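Local coordinates for protein serpin-ZX (PDB 3LE2) that inhibits metacaspase-9 and limits the protease RD21A, trapping its target covalently after cleavage of its exposed reactive center loop and so restraining programmed cell death, at residues 216-228 with 235-247. Sequence-based numbering, arbitrary orientation.
With SO4 (sulfate ion), chain B; ACT (acetate ion), chain C.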
loop_
_atom_site.group_PDB
_atom_site.type_symbol
_atom_site.label_atom_id
_atom_site.label_comp_id
_atom_site.label_asym_id
_atom_site.label_seq_id
_atom_site.Cartn_x
_atom_site.Cartn_y
_atom_site.Cartn_z
ATOM N N ALA A 216 -2.115 -14.569 19.075
ATOM C CA ALA A 216 -1.617 -15.772 18.439
ATOM C C ALA A 216 -2.757 -16.554 17.806
ATOM O O ALA A 216 -3.869 -16.607 18.328
ATOM C CB ALA A 216 -0.866 -16.638 19.446
ATOM N N TYR A 217 -2.459 -17.157 16.668
ATOM C CA TYR A 217 -3.407 -17.955 15.936
ATOM C C TYR A 217 -2.735 -19.284 15.552
ATOM O O TYR A 217 -1.595 -19.551 15.927
ATOM C CB TYR A 217 -3.863 -17.189 14.692
ATOM C CG TYR A 217 -4.486 -15.848 15.011
ATOM C CD1 TYR A 217 -5.828 -15.751 15.372
ATOM C CD2 TYR A 217 -3.741 -14.684 14.956
ATOM C CE1 TYR A 217 -6.404 -14.532 15.665
ATOM C CE2 TYR A 217 -4.308 -13.458 15.256
ATOM C CZ TYR A 217 -5.643 -13.385 15.609
ATOM O OH TYR A 217 -6.225 -12.165 15.904
ATOM N N ASP A 218 -3.448 -20.123 14.815
ATOM C CA ASP A 218 -2.910 -21.405 14.420
ATOM C C ASP A 218 -1.854 -21.205 13.319
ATOM O O ASP A 218 -2.188 -21.001 12.152
ATOM C CB ASP A 218 -4.058 -22.312 13.950
ATOM C CG ASP A 218 -3.602 -23.726 13.620
ATOM O OD1 ASP A 218 -2.412 -24.033 13.853
ATOM O OD2 ASP A 218 -4.440 -24.523 13.134
ATOM N N GLY A 219 -0.585 -21.230 13.706
ATOM C CA GLY A 219 0.508 -21.146 12.752
ATOM C C GLY A 219 1.192 -19.795 12.609
ATOM O O GLY A 219 2.179 -19.674 11.873
ATOM N N PHE A 220 0.670 -18.775 13.287
ATOM C CA PHE A 220 1.218 -17.429 13.158
ATOM C C PHE A 220 0.788 -16.519 14.282
ATOM O O PHE A 220 -0.057 -16.872 15.092
ATOM C CB PHE A 220 0.812 -16.798 11.826
ATOM C CG PHE A 220 -0.675 -16.650 11.647
ATOM C CD1 PHE A 220 -1.455 -17.730 11.235
ATOM C CD2 PHE A 220 -1.301 -15.429 11.879
ATOM C CE1 PHE A 220 -2.833 -17.589 11.061
ATOM C CE2 PHE A 220 -2.688 -15.288 11.712
ATOM C CZ PHE A 220 -3.441 -16.364 11.294
ATOM N N LYS A 221 1.389 -15.339 14.324
ATOM C CA LYS A 221 1.001 -14.320 15.276
ATOM C C LYS A 221 0.826 -12.979 14.582
ATOM O O LYS A 221 1.351 -12.758 13.487
ATOM C CB LYS A 221 2.034 -14.211 16.380
ATOM C CG LYS A 221 2.120 -15.445 17.248
ATOM C CD LYS A 221 3.365 -15.380 18.112
ATOM C CE LYS A 221 3.710 -16.739 18.663
ATOM N NZ LYS A 221 4.875 -16.627 19.580
ATOM N N VAL A 222 0.060 -12.094 15.210
ATOM C CA VAL A 222 -0.104 -10.747 14.689
ATOM C C VAL A 222 0.203 -9.690 15.742
ATOM O O VAL A 222 -0.237 -9.794 16.893
ATOM C CB VAL A 222 -1.508 -10.514 14.135
ATOM C CG1 VAL A 222 -1.612 -9.101 13.551
ATOM C CG2 VAL A 222 -1.831 -11.562 13.081
ATOM N N LEU A 223 0.987 -8.689 15.340
ATOM C CA LEU A 223 1.299 -7.549 16.197
ATOM C C LEU A 223 0.745 -6.282 15.562
ATOM O O LEU A 223 0.897 -6.079 14.363
ATOM C CB LEU A 223 2.805 -7.416 16.396
ATOM C CG LEU A 223 3.287 -6.040 16.871
ATOM C CD1 LEU A 223 2.939 -5.793 18.326
ATOM C CD2 LEU A 223 4.783 -5.908 16.648
ATOM N N GLY A 224 0.061 -5.456 16.351
ATOM C CA GLY A 224 -0.392 -4.163 15.868
ATOM C C GLY A 224 0.400 -3.058 16.544
ATOM O O GLY A 224 0.574 -3.087 17.762
ATOM N N LEU A 225 0.900 -2.104 15.760
ATOM C CA LEU A 225 1.589 -0.912 16.301
ATOM C C LEU A 225 0.917 0.366 15.818
ATOM O O LEU A 225 1.164 0.803 14.694
ATOM C CB LEU A 225 3.069 -0.873 15.886
ATOM C CG LEU A 225 4.055 -1.926 16.402
ATOM C CD1 LEU A 225 5.410 -1.697 15.811
ATOM C CD2 LEU A 225 4.160 -1.912 17.911
ATOM N N PRO A 226 0.068 0.971 16.663
ATOM C CA PRO A 226 -0.647 2.213 16.334
ATOM C C PRO A 226 0.292 3.412 16.149
ATOM O O PRO A 226 1.291 3.542 16.873
ATOM C CB PRO A 226 -1.529 2.473 17.573
ATOM C CG PRO A 226 -1.364 1.298 18.458
ATOM C CD PRO A 226 -0.121 0.574 18.070
ATOM N N TYR A 227 -0.058 4.283 15.200
ATOM C CA TYR A 227 0.653 5.535 14.961
ATOM C C TYR A 227 0.016 6.661 15.759
ATOM O O TYR A 227 -1.213 6.720 15.889
ATOM C CB TYR A 227 0.632 5.913 13.469
ATOM C CG TYR A 227 1.482 5.024 12.595
ATOM C CD1 TYR A 227 2.863 5.143 12.598
ATOM C CD2 TYR A 227 0.903 4.062 11.764
ATOM C CE1 TYR A 227 3.648 4.329 11.821
ATOM C CE2 TYR A 227 1.685 3.240 10.971
ATOM C CZ TYR A 227 3.065 3.383 11.006
ATOM O OH TYR A 227 3.875 2.588 10.228
ATOM N N LEU A 228 0.863 7.544 16.282
ATOM C CA LEU A 228 0.440 8.790 16.914
ATOM C C LEU A 228 -0.600 9.522 16.066
ATOM O O LEU A 228 -0.460 9.643 14.851
ATOM C CB LEU A 228 1.652 9.704 17.125
ATOM C CG LEU A 228 1.306 11.050 17.762
ATOM C CD1 LEU A 228 0.798 10.856 19.209
ATOM C CD2 LEU A 228 2.498 11.997 17.696
ATOM N N GLN A 235 -7.094 6.856 12.387
ATOM C CA GLN A 235 -6.245 6.049 13.244
ATOM C C GLN A 235 -5.473 5.041 12.399
ATOM O O GLN A 235 -6.034 4.053 11.918
ATOM C CB GLN A 235 -7.065 5.322 14.318
ATOM C CG GLN A 235 -6.211 4.350 15.161
ATOM C CD GLN A 235 -5.058 5.055 15.874
ATOM O OE1 GLN A 235 -3.879 4.845 15.564
ATOM N NE2 GLN A 235 -5.403 5.911 16.831
ATOM N N PHE A 236 -4.182 5.288 12.221
ATOM C CA PHE A 236 -3.360 4.387 11.429
ATOM C C PHE A 236 -2.657 3.410 12.347
ATOM O O PHE A 236 -2.305 3.752 13.469
ATOM C CB PHE A 236 -2.312 5.172 10.642
ATOM C CG PHE A 236 -2.889 6.141 9.651
ATOM C CD1 PHE A 236 -3.015 7.485 9.968
ATOM C CD2 PHE A 236 -3.290 5.710 8.397
ATOM C CE1 PHE A 236 -3.541 8.379 9.058
ATOM C CE2 PHE A 236 -3.808 6.603 7.468
ATOM C CZ PHE A 236 -3.933 7.938 7.797
ATOM N N SER A 237 -2.460 2.191 11.865
ATOM C CA SER A 237 -1.623 1.211 12.555
ATOM C C SER A 237 -0.845 0.387 11.535
ATOM O O SER A 237 -1.206 0.320 10.353
ATOM C CB SER A 237 -2.469 0.276 13.426
ATOM O OG SER A 237 -3.303 1.018 14.288
ATOM N N MET A 238 0.223 -0.240 11.996
ATOM C CA MET A 238 0.954 -1.186 11.168
ATOM C C MET A 238 0.796 -2.549 11.803
ATOM O O MET A 238 0.907 -2.702 13.020
ATOM C CB MET A 238 2.446 -0.807 11.023
ATOM C CG MET A 238 3.290 -1.858 10.271
ATOM S SD MET A 238 5.033 -1.428 10.066
ATOM C CE MET A 238 4.923 -0.266 8.700
ATOM N N TYR A 239 0.506 -3.537 10.975
ATOM C CA TYR A 239 0.325 -4.883 11.459
ATOM C C TYR A 239 1.416 -5.775 10.904
ATOM O O TYR A 239 1.810 -5.649 9.727
ATOM C CB TYR A 239 -1.072 -5.398 11.082
ATOM C CG TYR A 239 -2.166 -4.614 11.777
ATOM C CD1 TYR A 239 -2.490 -4.858 13.109
ATOM C CD2 TYR A 239 -2.840 -3.605 11.112
ATOM C CE1 TYR A 239 -3.465 -4.113 13.756
ATOM C CE2 TYR A 239 -3.817 -2.875 11.736
ATOM C CZ TYR A 239 -4.134 -3.127 13.057
ATOM O OH TYR A 239 -5.117 -2.374 13.646
ATOM N N PHE A 240 1.911 -6.657 11.771
ATOM C CA PHE A 240 2.954 -7.619 11.428
ATOM C C PHE A 240 2.361 -9.010 11.526
ATOM O O PHE A 240 1.814 -9.370 12.564
ATOM C CB PHE A 240 4.128 -7.514 12.400
ATOM C CG PHE A 240 4.791 -6.164 12.416
ATOM C CD1 PHE A 240 6.060 -5.999 11.895
ATOM C CD2 PHE A 240 4.144 -5.063 12.960
ATOM C CE1 PHE A 240 6.677 -4.766 11.907
ATOM C CE2 PHE A 240 4.753 -3.826 12.975
ATOM C CZ PHE A 240 6.021 -3.678 12.446
ATOM N N TYR A 241 2.462 -9.772 10.437
ATOM C CA TYR A 241 1.961 -11.133 10.395
ATOM C C TYR A 241 3.138 -12.081 10.319
ATOM O O TYR A 241 3.787 -12.207 9.274
ATOM C CB TYR A 241 1.006 -11.337 9.217
ATOM C CG TYR A 241 -0.100 -10.309 9.187
ATOM C CD1 TYR A 241 -1.408 -10.629 9.586
ATOM C CD2 TYR A 241 0.159 -9.009 8.766
ATOM C CE1 TYR A 241 -2.426 -9.665 9.560
ATOM C CE2 TYR A 241 -0.839 -8.046 8.735
ATOM C CZ TYR A 241 -2.122 -8.370 9.129
ATOM O OH TYR A 241 -3.080 -7.384 9.084
ATOM N N LEU A 242 3.387 -12.753 11.440
ATOM C CA LEU A 242 4.589 -13.542 11.651
ATOM C C LEU A 242 4.313 -15.051 11.712
ATOM O O LEU A 242 3.781 -15.549 12.694
ATOM C CB LEU A 242 5.247 -13.078 12.948
ATOM C CG LEU A 242 6.621 -13.621 13.335
ATOM C CD1 LEU A 242 7.669 -13.147 12.348
ATOM C CD2 LEU A 242 6.981 -13.186 14.755
ATOM N N PRO A 243 4.693 -15.791 10.659
ATOM C CA PRO A 243 4.547 -17.250 10.678
ATOM C C PRO A 243 5.339 -17.834 11.835
ATOM O O PRO A 243 6.354 -17.252 12.211
ATOM C CB PRO A 243 5.208 -17.686 9.370
ATOM C CG PRO A 243 5.241 -16.469 8.518
ATOM C CD PRO A 243 5.390 -15.319 9.453
ATOM N N ASP A 244 4.890 -18.953 12.394
ATOM C CA ASP A 244 5.674 -19.642 13.413
ATOM C C ASP A 244 6.983 -20.139 12.802
ATOM O O ASP A 244 8.043 -20.011 13.411
ATOM C CB ASP A 244 4.887 -20.816 14.012
ATOM C CG ASP A 244 3.657 -20.358 14.797
ATOM O OD1 ASP A 244 3.525 -19.144 15.051
ATOM O OD2 ASP A 244 2.824 -21.208 15.161
ATOM N N ALA A 245 6.901 -20.701 11.596
ATOM C CA ALA A 245 8.081 -21.247 10.913
ATOM C C ALA A 245 8.911 -20.178 10.172
ATOM O O ALA A 245 8.363 -19.273 9.528
ATOM C CB ALA A 245 7.671 -22.381 9.957
ATOM N N ASN A 246 10.234 -20.297 10.266
ATOM C CA ASN A 246 11.144 -19.355 9.621
ATOM C C ASN A 246 10.831 -19.166 8.132
ATOM O O ASN A 246 10.938 -18.070 7.598
ATOM C CB ASN A 246 12.602 -19.792 9.809
ATOM C CG ASN A 246 13.109 -19.561 11.220
ATOM O OD1 ASN A 246 12.506 -18.834 12.005
ATOM N ND2 ASN A 246 14.233 -20.182 11.545
ATOM N N ASN A 247 10.422 -20.236 7.471
ATOM C CA ASN A 247 10.093 -20.163 6.059
ATOM C C ASN A 247 8.589 -20.186 5.816
ATOM O O ASN A 247 8.152 -20.592 4.742
ATOM C CB ASN A 247 10.745 -21.334 5.310
ATOM C CG ASN A 247 10.184 -22.681 5.744
ATOM O OD1 ASN A 247 9.549 -22.787 6.792
ATOM N ND2 ASN A 247 10.405 -23.711 4.936
HETATM S S SO4 B . -7.050 -20.013 14.634
HETATM O O1 SO4 B . -8.278 -19.347 14.196
HETATM O O2 SO4 B . -6.014 -19.814 13.606
HETATM O O3 SO4 B . -6.561 -19.470 15.907
HETATM O O4 SO4 B . -7.378 -21.431 14.823
HETATM C C ACT C . -4.503 -2.151 16.978
HETATM O O ACT C . -3.641 -1.284 16.660
HETATM O OXT ACT C . -4.193 -3.353 16.784
HETATM C CH3 ACT C . -5.833 -1.777 17.570
HETATM O O HOH W 1 0.547 -21.927 16.462
HETATM O O HOH W 2 4.381 -21.238 9.814
HETATM O O HOH W 3 -2.742 7.456 13.365
#
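Gly219 O accepts the backbone N-H of Asp244 at 2.9 Å, just beyond the ends of strands 220-226 and 236-243, which pair antiparallel from Phe220 with Pro243 onward. Glycine suits this turn, where phi is positive (101°); water 1 links its N to Asp244 OD2. Lys221 forms a hydrogen-bonded pair with Leu242, and its NZ bonds to the backbone carbonyl O of Asp363. On the other face, Val222 lies alongside Tyr241, with CG2 3.6 Å from ring atom CD1. Leu223, its CG anti to the backbone N (chi1 161°), lies beside Phe240, Leu223 CD2 being 3.8 Å from Phe240 CD2. Gly224, lacking a side chain, lets the Tyr239 ring lie close, with CD1 3.5 Å from Gly224 CA. Leu225, its CG instead anti to the carbonyl carbon (chi1 -66°), comes in obliquely, CD1 3.6 Å from Phe240 CE2; both leucines thus press on the CD2-CE2 side. Pro226 has no N-H, but its non-hydrogen-bonded pair with Ser237 needs none across this hairpin. Tyr227 donates its N-H to Phe236 O at 2.9 Å; Trp179 stacks on its ring. Strand 370-376 continues the sheet beyond 236-243, as in serpin sheet B. The chemistry implies a largely buried hairpin, apolar on both faces, with Asp363 O and Asn377 meeting polar ends.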